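Local coordinates for protein N-isopropylammelide isopropylaminohydrolase (Burkholderia multivorans ATCC 17616, PDB 6NBO) that belongs to the amidohydrolase family of TIM-barrel metalloproteins and holds zinc ions at its metal centre, at residues T66-T71 with I123-D128; I154-F159 with A180-L185. All coordinates share one frame; numbering follows the deposited sequence.

Contact 1 (T66-T71 with I123-D128); sequences THLDKT and IRTHVD. With ZN (zinc ion), chain B.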
ATOM      1  N   THR A  66       0.087   2.425   4.279  1.00 20.69           N
ATOM      2  CA  THR A  66       0.902   2.962   5.358  1.00 21.93           C
ATOM      3  C   THR A  66       0.282   4.285   5.798  1.00 23.64           C
ATOM      4  O   THR A  66      -0.802   4.672   5.339  1.00 25.92           O
ATOM      5  CB  THR A  66       2.370   3.087   4.928  1.00 23.54           C
ATOM      6  OG1 THR A  66       3.171   3.362   6.090  1.00 25.83           O
ATOM      7  CG2 THR A  66       2.563   4.215   3.891  1.00 21.51           C
ATOM      8  N   HIS A  67       0.983   4.981   6.713  1.00 24.91           N
ATOM      9  CA  HIS A  67       0.515   6.227   7.319  1.00 22.43           C
ATOM     10  C   HIS A  67       1.727   7.165   7.305  1.00 24.12           C
ATOM     11  O   HIS A  67       2.395   7.337   8.324  1.00 25.23           O
ATOM     12  CB  HIS A  67      -0.027   6.009   8.741  1.00 23.74           C
ATOM     13  CG  HIS A  67      -1.277   5.180   8.806  1.00 24.89           C
ATOM     14  ND1 HIS A  67      -2.535   5.736   8.800  1.00 27.52           N
ATOM     15  CD2 HIS A  67      -1.459   3.837   8.873  1.00 26.09           C
ATOM     16  CE1 HIS A  67      -3.443   4.775   8.881  1.00 33.46           C
ATOM     17  NE2 HIS A  67      -2.815   3.613   8.908  1.00 30.77           N
ATOM     18  N   LEU A  68       2.001   7.764   6.135  1.00 24.20           N
ATOM     19  CA  LEU A  68       3.215   8.563   5.973  1.00 25.17           C
ATOM     20  C   LEU A  68       3.191   9.802   6.854  1.00 27.39           C
ATOM     21  O   LEU A  68       4.253  10.328   7.216  1.00 29.56           O
ATOM     22  CB  LEU A  68       3.410   8.996   4.514  1.00 21.58           C
ATOM     23  CG  LEU A  68       3.690   7.961   3.418  1.00 25.49           C
ATOM     24  CD1 LEU A  68       3.758   8.635   2.057  1.00 25.69           C
ATOM     25  CD2 LEU A  68       4.954   7.176   3.704  1.00 25.57           C
ATOM     26  N   ASP A  69       1.997  10.300   7.185  1.00 24.38           N
ATOM     27  CA  ASP A  69       1.916  11.510   7.991  1.00 26.33           C
ATOM     28  C   ASP A  69       2.357  11.264   9.430  1.00 32.01           C
ATOM     29  O   ASP A  69       2.801  12.200  10.100  1.00 30.11           O
ATOM     30  CB  ASP A  69       0.491  12.088   7.952  1.00 29.60           C
ATOM     31  CG  ASP A  69      -0.577  11.114   8.480  1.00 30.21           C
ATOM     32  OD1 ASP A  69      -0.476   9.890   8.218  1.00 30.61           O
ATOM     33  OD2 ASP A  69      -1.528  11.589   9.142  1.00 30.08           O
ATOM     34  N   LYS A  70       2.247  10.025   9.921  1.00 25.66           N
ATOM     35  CA  LYS A  70       2.467   9.726  11.335  1.00 32.13           C
ATOM     36  C   LYS A  70       3.910   9.367  11.664  1.00 26.99           C
ATOM     37  O   LYS A  70       4.280   9.377  12.846  1.00 27.02           O
ATOM     38  CB  LYS A  70       1.609   8.537  11.790  1.00 31.49           C
ATOM     39  CG  LYS A  70       0.088   8.668  11.754  1.00 36.26           C
ATOM     40  CD  LYS A  70      -0.501   7.309  12.170  1.00 42.84           C
ATOM     41  CE  LYS A  70      -2.006   7.193  11.944  1.00 40.80           C
ATOM     42  NZ  LYS A  70      -2.812   7.983  12.919  1.00 39.00           N
ATOM     43  N   THR A  71       4.703   9.001  10.658  1.00 24.81           N
ATOM     44  CA  THR A  71       5.993   8.360  10.885  1.00 27.54           C
ATOM     45  C   THR A  71       6.978   9.306  11.548  1.00 30.00           C
ATOM     46  O   THR A  71       6.954  10.521  11.327  1.00 29.07           O
ATOM     47  CB  THR A  71       6.594   7.858   9.565  1.00 27.34           C
ATOM     48  OG1 THR A  71       7.788   7.117   9.841  1.00 25.74           O
ATOM     49  CG2 THR A  71       6.930   9.021   8.630  1.00 24.21           C
ATOM     50  N   ILE A 123       2.807   4.055  -3.652  1.00 21.88           N
ATOM     51  CA  ILE A 123       2.434   4.031  -2.237  1.00 20.43           C
ATOM     52  C   ILE A 123       0.985   4.470  -2.091  1.00 22.93           C
ATOM     53  O   ILE A 123       0.602   5.521  -2.612  1.00 21.05           O
ATOM     54  CB  ILE A 123       3.330   4.956  -1.391  1.00 23.56           C
ATOM     55  CG1 ILE A 123       4.821   4.622  -1.571  1.00 23.35           C
ATOM     56  CG2 ILE A 123       2.865   4.930   0.080  1.00 19.68           C
ATOM     57  CD1 ILE A 123       5.763   5.532  -0.726  1.00 22.61           C
ATOM     58  N   ARG A 124       0.189   3.683  -1.368  1.00 21.86           N
ATOM     59  CA  ARG A 124      -1.097   4.144  -0.854  1.00 20.61           C
ATOM     60  C   ARG A 124      -0.933   4.490   0.618  1.00 20.74           C
ATOM     61  O   ARG A 124      -0.608   3.620   1.437  1.00 22.62           O
ATOM     62  CB  ARG A 124      -2.202   3.094  -1.022  1.00 22.12           C
ATOM     63  CG  ARG A 124      -3.534   3.546  -0.372  1.00 24.27           C
ATOM     64  CD  ARG A 124      -4.691   2.564  -0.641  1.00 21.22           C
ATOM     65  NE  ARG A 124      -5.128   2.622  -2.029  1.00 20.93           N
ATOM     66  CZ  ARG A 124      -6.205   2.011  -2.501  1.00 24.29           C
ATOM     67  NH1 ARG A 124      -6.984   1.307  -1.685  1.00 24.21           N
ATOM     68  NH2 ARG A 124      -6.505   2.114  -3.794  1.00 20.33           N
ATOM     69  N   THR A 125      -1.152   5.751   0.959  1.00 20.62           N
ATOM     70  CA  THR A 125      -1.029   6.182   2.339  1.00 19.29           C
ATOM     71  C   THR A 125      -2.354   6.742   2.818  1.00 23.44           C
ATOM     72  O   THR A 125      -3.064   7.437   2.084  1.00 21.29           O
ATOM     73  CB  THR A 125       0.068   7.239   2.544  1.00 22.96           C
ATOM     74  OG1 THR A 125       0.183   7.531   3.947  1.00 21.08           O
ATOM     75  CG2 THR A 125      -0.253   8.538   1.787  1.00 25.42           C
ATOM     76  N   HIS A 126      -2.692   6.399   4.043  1.00 22.73           N
ATOM     77  CA  HIS A 126      -3.744   7.090   4.755  1.00 22.23           C
ATOM     78  C   HIS A 126      -3.137   8.325   5.401  1.00 24.68           C
ATOM     79  O   HIS A 126      -1.944   8.360   5.704  1.00 24.20           O
ATOM     80  CB  HIS A 126      -4.370   6.146   5.783  1.00 21.28           C
ATOM     81  CG  HIS A 126      -4.957   4.914   5.149  1.00 22.72           C
ATOM     82  ND1 HIS A 126      -6.311   4.670   5.103  1.00 22.53           N
ATOM     83  CD2 HIS A 126      -4.368   3.882   4.496  1.00 26.80           C
ATOM     84  CE1 HIS A 126      -6.536   3.542   4.451  1.00 23.88           C
ATOM     85  NE2 HIS A 126      -5.373   3.040   4.074  1.00 24.02           N
ATOM     86  N   VAL A 127      -3.945   9.371   5.534  1.00 23.26           N
ATOM     87  CA  VAL A 127      -3.510  10.616   6.161  1.00 26.00           C
ATOM     88  C   VAL A 127      -4.618  11.053   7.101  1.00 23.67           C
ATOM     89  O   VAL A 127      -5.785  11.081   6.706  1.00 23.15           O
ATOM     90  CB  VAL A 127      -3.219  11.721   5.127  1.00 26.05           C
ATOM     91  CG1 VAL A 127      -2.830  13.015   5.839  1.00 25.35           C
ATOM     92  CG2 VAL A 127      -2.117  11.280   4.164  1.00 24.09           C
ATOM     93  N   ASP A 128      -4.265  11.391   8.337  1.00 22.97           N
ATOM     94  CA  ASP A 128      -5.291  11.745   9.312  1.00 28.34           C
ATOM     95  C   ASP A 128      -5.961  13.048   8.901  1.00 30.52           C
ATOM     96  O   ASP A 128      -5.287  14.037   8.608  1.00 29.10           O
ATOM     97  CB  ASP A 128      -4.682  11.885  10.703  1.00 29.53           C
ATOM     98  CG  ASP A 128      -4.199  10.559  11.269  1.00 33.95           C
ATOM     99  OD1 ASP A 128      -4.436   9.504  10.654  1.00 33.08           O
ATOM    100  OD2 ASP A 128      -3.577  10.575  12.343  1.00 36.97           O
TER
HETATM  101 ZN    ZN B 401      -3.785   1.574   8.981  0.76 29.78          ZN
HETATM  102  O   HOH W   1      -2.773   8.399   8.869  1.00 26.04           O
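Thr66 and Thr125 pair in parallel at the end of strand 56-66, where the barrel carries the His-X-His metal motif of amidohydrolases. The tight part is here. Thr66 N bonds to Arg124 O, and Thr66 O takes His126 N at 2.9 Å. Thr125 OG1 lies anti to its own backbone N (chi1 -176°). It accepts the Leu68 N-H at 2.9 Å in an almost straight bond (178°) and donates to His126 O. The Leu68 side chain crosses Thr125 at about a right angle, and its CG packs on Thr125 CB. Ile123 CG2 lies against Thr66 CG2 at 3.9 Å, and Leu68 CD1 reaches it more loosely at 4.3 Å.

The other end is polar and hydrated, though still buried. Asp69 OD2 receives Asp128 N at 2.9 Å, from above the carboxylate plane. The two carboxylates stand nearly perpendicular. Arg97 bridges to both, which should offset their like charges. Lys70 NZ makes a salt bridge to Asp128 OD2, on its syn lone pair at 2.8 Å, and another to Glu93. One water bridges the two segments. It donates to Asp69 OD1 and Asp128 OD1 and accepts from His67 ND1. His65, His218 and Asp304 complete the zinc site. His67 NE2 binds zinc at 2.3 Å; with ND1 on the water, the ring is held at both nitrogens and its rotation is fixed.

Contact 2 (I154-F159 with A180-L185); sequences IQIVAF and AGADLL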
ATOM      1  N   ILE A 154       1.738   8.330  -5.420  1.00 22.17           N
ATOM      2  CA  ILE A 154       1.201   8.238  -4.069  1.00 22.17           C
ATOM      3  C   ILE A 154      -0.305   8.448  -4.140  1.00 25.50           C
ATOM      4  O   ILE A 154      -0.759   9.506  -4.589  1.00 25.11           O
ATOM      5  CB  ILE A 154       1.857   9.256  -3.114  1.00 23.36           C
ATOM      6  CG1 ILE A 154       3.377   9.044  -3.056  1.00 20.17           C
ATOM      7  CG2 ILE A 154       1.255   9.118  -1.700  1.00 24.74           C
ATOM      8  CD1 ILE A 154       4.113  10.051  -2.119  1.00 24.31           C
ATOM      9  N   GLN A 155      -1.069   7.432  -3.724  1.00 22.84           N
ATOM     10  CA  GLN A 155      -2.500   7.563  -3.483  1.00 25.48           C
ATOM     11  C   GLN A 155      -2.711   7.981  -2.035  1.00 22.81           C
ATOM     12  O   GLN A 155      -2.070   7.443  -1.131  1.00 23.53           O
ATOM     13  CB  GLN A 155      -3.234   6.242  -3.752  1.00 20.07           C
ATOM     14  CG  GLN A 155      -3.204   5.787  -5.211  1.00 25.25           C
ATOM     15  CD  GLN A 155      -3.825   4.408  -5.397  1.00 24.71           C
ATOM     16  OE1 GLN A 155      -4.123   3.705  -4.428  1.00 25.40           O
ATOM     17  NE2 GLN A 155      -4.017   4.020  -6.644  1.00 22.53           N
ATOM     18  N   ILE A 156      -3.610   8.936  -1.810  1.00 21.23           N
ATOM     19  CA  ILE A 156      -3.866   9.458  -0.464  1.00 20.28           C
ATOM     20  C   ILE A 156      -5.302   9.125  -0.059  1.00 26.64           C
ATOM     21  O   ILE A 156      -6.248   9.490  -0.769  1.00 24.62           O
ATOM     22  CB  ILE A 156      -3.627  10.975  -0.398  1.00 22.35           C
ATOM     23  CG1 ILE A 156      -2.128  11.291  -0.578  1.00 23.24           C
ATOM     24  CG2 ILE A 156      -4.158  11.526   0.926  1.00 19.75           C
ATOM     25  CD1 ILE A 156      -1.840  12.777  -0.836  1.00 27.48           C
ATOM     26  N   VAL A 157      -5.459   8.463   1.090  1.00 23.85           N
ATOM     27  CA  VAL A 157      -6.759   8.173   1.684  1.00 23.34           C
ATOM     28  C   VAL A 157      -6.996   9.164   2.820  1.00 23.38           C
ATOM     29  O   VAL A 157      -6.220   9.205   3.782  1.00 23.18           O
ATOM     30  CB  VAL A 157      -6.828   6.735   2.224  1.00 21.66           C
ATOM     31  CG1 VAL A 157      -8.263   6.418   2.668  1.00 22.99           C
ATOM     32  CG2 VAL A 157      -6.346   5.732   1.186  1.00 19.65           C
ATOM     33  N   ALA A 158      -8.079   9.938   2.737  1.00 21.80           N
ATOM     34  CA  ALA A 158      -8.433  10.885   3.801  1.00 24.25           C
ATOM     35  C   ALA A 158      -9.050  10.110   4.960  1.00 23.67           C
ATOM     36  O   ALA A 158     -10.187   9.637   4.852  1.00 24.28           O
ATOM     37  CB  ALA A 158      -9.401  11.939   3.265  1.00 21.26           C
ATOM     38  N   PHE A 159      -8.320   9.995   6.075  1.00 25.70           N
ATOM     39  CA  PHE A 159      -8.640   9.036   7.139  1.00 24.23           C
ATOM     40  C   PHE A 159      -9.104   9.742   8.415  1.00 19.93           C
ATOM     41  O   PHE A 159      -8.278  10.337   9.127  1.00 23.80           O
ATOM     42  CB  PHE A 159      -7.408   8.168   7.423  1.00 24.68           C
ATOM     43  CG  PHE A 159      -7.599   7.140   8.515  1.00 22.93           C
ATOM     44  CD1 PHE A 159      -8.688   6.272   8.495  1.00 24.25           C
ATOM     45  CD2 PHE A 159      -6.667   7.018   9.539  1.00 26.58           C
ATOM     46  CE1 PHE A 159      -8.863   5.317   9.493  1.00 27.26           C
ATOM     47  CE2 PHE A 159      -6.829   6.068  10.542  1.00 28.90           C
ATOM     48  CZ  PHE A 159      -7.941   5.218  10.518  1.00 27.92           C
ATOM     49  N   ALA A 180      -9.435  18.816  -2.032  1.00 32.31           N
ATOM     50  CA  ALA A 180      -8.083  19.360  -2.000  1.00 30.67           C
ATOM     51  C   ALA A 180      -7.047  18.421  -2.594  1.00 33.52           C
ATOM     52  O   ALA A 180      -5.897  18.832  -2.763  1.00 34.89           O
ATOM     53  CB  ALA A 180      -7.679  19.697  -0.562  1.00 33.77           C
ATOM     54  N   GLY A 181      -7.401  17.174  -2.890  1.00 36.23           N
ATOM     55  CA  GLY A 181      -6.428  16.313  -3.521  1.00 35.56           C
ATOM     56  C   GLY A 181      -6.336  14.907  -2.970  1.00 34.95           C
ATOM     57  O   GLY A 181      -5.660  14.064  -3.566  1.00 32.02           O
ATOM     58  N   ALA A 182      -6.987  14.625  -1.840  1.00 28.47           N
ATOM     59  CA  ALA A 182      -7.058  13.242  -1.393  1.00 27.12           C
ATOM     60  C   ALA A 182      -7.777  12.422  -2.458  1.00 25.11           C
ATOM     61  O   ALA A 182      -8.761  12.874  -3.052  1.00 31.11           O
ATOM     62  CB  ALA A 182      -7.777  13.129  -0.043  1.00 25.65           C
ATOM     63  N   ASP A 183      -7.256  11.225  -2.730  1.00 25.61           N
ATOM     64  CA  ASP A 183      -7.809  10.402  -3.803  1.00 22.21           C
ATOM     65  C   ASP A 183      -9.000   9.577  -3.341  1.00 25.93           C
ATOM     66  O   ASP A 183      -9.952   9.371  -4.108  1.00 28.29           O
ATOM     67  CB  ASP A 183      -6.729   9.481  -4.345  1.00 26.65           C
ATOM     68  CG  ASP A 183      -5.540  10.255  -4.798  1.00 32.44           C
ATOM     69  OD1 ASP A 183      -5.700  11.007  -5.763  1.00 30.80           O
ATOM     70  OD2 ASP A 183      -4.498  10.194  -4.128  1.00 26.62           O
ATOM     71  N   LEU A 184      -8.950   9.089  -2.110  1.00 22.66           N
ATOM     72  CA  LEU A 184      -9.892   8.095  -1.616  1.00 26.47           C
ATOM     73  C   LEU A 184     -10.413   8.537  -0.263  1.00 21.71           C
ATOM     74  O   LEU A 184      -9.736   9.265   0.469  1.00 22.17           O
ATOM     75  CB  LEU A 184      -9.225   6.711  -1.470  1.00 21.01           C
ATOM     76  CG  LEU A 184      -8.734   6.085  -2.775  1.00 28.33           C
ATOM     77  CD1 LEU A 184      -7.750   4.974  -2.486  1.00 36.02           C
ATOM     78  CD2 LEU A 184      -9.912   5.551  -3.562  1.00 28.27           C
ATOM     79  N   LEU A 185     -11.615   8.082   0.075  1.00 23.39           N
ATOM     80  CA  LEU A 185     -12.172   8.357   1.389  1.00 24.20           C
ATOM     81  C   LEU A 185     -11.868   7.191   2.319  1.00 23.42           C
ATOM     82  O   LEU A 185     -12.051   6.030   1.946  1.00 22.60           O
ATOM     83  CB  LEU A 185     -13.682   8.591   1.297  1.00 25.05           C
ATOM     84  CG  LEU A 185     -14.335   9.087   2.587  1.00 26.56           C
ATOM     85  CD1 LEU A 185     -13.666  10.386   3.047  1.00 24.11           C
ATOM     86  CD2 LEU A 185     -15.836   9.289   2.373  1.00 25.78           C
TER
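Val157 and Leu184 lie side by side on one face of two parallel strands, and Ala158 and Leu185 pair on the other. This is the hydrogen-bonded seam of a beta-alpha-beta unit in the TIM barrel. On the first face the Val157 and Leu184 side chains cross at a slant. Val157 CG2 meets Leu184 CD1 at 4.0 Å. The other branch, CG1, is anti to the backbone N (chi1 -173°) and rests against the backbone carbonyl of Leu185.

On the opposite face two alanines meet. The methyls of Ala158 and Ala182 touch tip to tip, CB to CB at 3.9 Å. Ile156 CG2 comes alongside the same Ala182 methyl.

The backbone holds these groups in step. Leu184 O accepts the Ala158 N-H at 2.9 Å. Ile156 O takes two donors, Asp183 N at 2.8 Å and Leu184 N at 3.0 Å. The Asp183 bond is the more bent, with an angle of 134° at the hydrogen.

Asp183 extends the ladder with its side chain. Its CG is anti to the carbonyl carbon (chi1 -56°), which swings the carboxylate back to the neighbouring strand. OD2 receives Ile156 N on its anti lone pair at 2.8 Å. Arg145 makes a salt bridge to the same OD2, so this oxygen is gripped twice.

Gly181 has positive phi and closes helix 170-180 with a Schellman motif just before the new strand. That helix covers the face of Ala158 and Leu185: Ala177 touches Ala158 and Leu174 touches Leu185. Helix 136-147 packs on Ile156, while strand 120-128 flanks the far edge of 154-159 and sends Arg124 against Leu184.

Overall arrangement
The chain first forms the small sheet near its N terminus, then enters the barrel along strand 56-66. Contact 1 closes the long excursion through helices 89-97 and 104-117 when strand 120-128 returns beside the first strand. Helix 136-147 then leads to strand 153-159. Contact 2 closes a shorter loop, through helix 170-180 to strand 184-188. The two contacts follow in series and neither nests in the other. Strands 120-128 and 153-159 are neighbours, and backbone bonds such as that between Thr125 and Val157 join the contacts directly. Together they tie four successive parallel strands of the barrel, the first of which ends at the zinc site.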